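PDB 4QDG: putative adhesin from Bacteroides thetaiotaomicron, which probably serves as a cell-surface adhesin or pilus-associated anchor lipoprotein of the FimB/Mfa2 family in the bacterial outer membrane. Local coordinates for residues A[238-241]-A[246-249]. Residues are numbered along the deposited sequence; the frame is centred on the assembly and turned at random.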
loop_
_atom_site.group_PDB
_atom_site.type_symbol
_atom_site.label_atom_id
_atom_site.label_comp_id
_atom_site.label_asym_id
_atom_site.label_seq_id
_atom_site.Cartn_x
_atom_site.Cartn_y
_atom_site.Cartn_z
ATOM N N VAL A 238 10.012 13.895 12.109
ATOM C CA VAL A 238 9.616 15.274 11.854
ATOM C C VAL A 238 10.736 16.156 12.439
ATOM O O VAL A 238 11.026 16.093 13.633
ATOM C CB VAL A 238 8.193 15.660 12.341
ATOM C CG1 VAL A 238 7.875 17.106 11.946
ATOM C CG2 VAL A 238 7.141 14.723 11.752
ATOM N N ARG A 239 11.410 16.909 11.560
ATOM C CA ARG A 239 12.559 17.731 11.935
ATOM C C ARG A 239 12.330 19.202 11.669
ATOM O O ARG A 239 11.834 19.545 10.582
ATOM C CB ARG A 239 13.776 17.259 11.134
ATOM C CG ARG A 239 15.143 17.781 11.589
ATOM C CD ARG A 239 16.303 17.014 10.964
ATOM N NE ARG A 239 16.067 16.780 9.548
ATOM C CZ ARG A 239 15.887 15.587 8.991
ATOM N NH1 ARG A 239 16.014 14.479 9.714
ATOM N NH2 ARG A 239 15.611 15.490 7.699
ATOM N N ARG A 240 12.685 20.074 12.661
ATOM C CA ARG A 240 12.666 21.538 12.487
ATOM C C ARG A 240 13.858 21.888 11.609
ATOM O O ARG A 240 14.982 21.569 12.004
ATOM C CB ARG A 240 12.777 22.297 13.826
ATOM C CG ARG A 240 11.603 22.192 14.788
ATOM C CD ARG A 240 11.668 23.283 15.868
ATOM N NE ARG A 240 12.783 23.075 16.798
ATOM C CZ ARG A 240 12.653 22.718 18.074
ATOM N NH1 ARG A 240 11.448 22.566 18.610
ATOM N NH2 ARG A 240 13.727 22.531 18.827
ATOM N N LYS A 241 13.628 22.493 10.420
ATOM C CA LYS A 241 14.671 22.858 9.440
ATOM C C LYS A 241 15.775 23.775 10.016
ATOM O O LYS A 241 16.961 23.517 9.787
ATOM C CB LYS A 241 14.024 23.530 8.212
ATOM C CG LYS A 241 13.620 22.526 7.153
ATOM C CD LYS A 241 12.461 22.984 6.313
ATOM C CE LYS A 241 12.833 23.418 4.926
ATOM N NZ LYS A 241 11.634 23.919 4.210
ATOM N N GLU A 246 14.914 16.978 15.765
ATOM C CA GLU A 246 13.865 16.032 15.402
ATOM C C GLU A 246 12.859 16.010 16.524
ATOM O O GLU A 246 13.108 15.393 17.553
ATOM C CB GLU A 246 14.432 14.638 15.122
ATOM C CG GLU A 246 15.278 14.573 13.864
ATOM C CD GLU A 246 15.984 13.247 13.637
ATOM O OE1 GLU A 246 15.832 12.343 14.494
ATOM O OE2 GLU A 246 16.656 13.098 12.588
ATOM N N ILE A 247 11.748 16.720 16.347
ATOM C CA ILE A 247 10.698 16.872 17.370
ATOM C C ILE A 247 9.870 15.584 17.509
ATOM O O ILE A 247 9.351 15.317 18.592
ATOM C CB ILE A 247 9.819 18.140 17.104
ATOM C CG1 ILE A 247 9.143 18.122 15.724
ATOM C CG2 ILE A 247 10.661 19.410 17.293
ATOM C CD1 ILE A 247 7.749 18.784 15.695
ATOM N N ILE A 248 9.751 14.799 16.411
ATOM C CA ILE A 248 9.054 13.509 16.341
ATOM C C ILE A 248 9.996 12.499 15.652
ATOM O O ILE A 248 10.586 12.792 14.601
ATOM C CB ILE A 248 7.647 13.591 15.642
ATOM C CG1 ILE A 248 6.709 14.570 16.359
ATOM C CG2 ILE A 248 6.975 12.216 15.563
ATOM C CD1 ILE A 248 5.704 15.269 15.449
ATOM N N ASN A 249 10.167 11.334 16.281
ATOM C CA ASN A 249 10.974 10.229 15.796
ATOM C C ASN A 249 10.433 8.988 16.448
ATOM O O ASN A 249 10.846 8.617 17.555
ATOM C CB ASN A 249 12.474 10.411 16.054
ATOM C CG ASN A 249 13.312 9.303 15.456
ATOM O OD1 ASN A 249 13.180 8.948 14.289
ATOM N ND2 ASN A 249 14.225 8.768 16.230
#
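Val-238 and the pair Ile-247 and Ile-248 illustrate how one strand residue can be matched by two on its antiparallel neighbour. The carbonyl oxygen Val-238 O receives two amides, both weakly: Ile-247 N at 2.9 Å, through a strongly bent bond, and Ile-248 N at 3.3 Å, nearly straight. The firmer link runs the other way, from Val-238 N to Ile-248 O (2.8 Å), and completes the hydrogen-bonded pair.

The close-packed side is the buried one, where Val-238 and Ile-248 run next to each other in the same direction, with their CB atoms 3.9 Å apart. CD1 of Ile-248 closes against CB and CG2 of the valine, while the other methyl, CG1, placed anti to the backbone N (chi1 -177°), meets CG1 and CD1 of Ile-247. Phe-172, Leu-157 and Phe-283 carry this apolar surface into the interior.

The opposite face is polar and looser. Arg-239 and exposed Glu-246 run alongside each other, their methylene groups in contact, to a long salt bridge between Arg-239 NH1 and Glu-246 OE2 (3.3 Å). The acceptor lies in the guanidinium plane but is approached on its anti side, with the two flat groups turned 48° apart. The strongest polar partner of Arg-239 is Glu-173 on strand 170-176; Glu-171 also salt-bridges NH2, and Glu-246 adds a further contact at NH1.

Separately, at the bulge and toward the hairpin turn, CG2 of Ile-247 sits over one face of the Arg-240 guanidinium, 3.5 Å from NH1, while Asp-243 in the connecting loop binds NE.

The one-residue register shift between the Val-238/Ile-248 and Arg-239/Glu-246 pairs is that of a classic beta bulge, here placed near the turn of the antiparallel hairpin formed by strands 235-240 and 246-251.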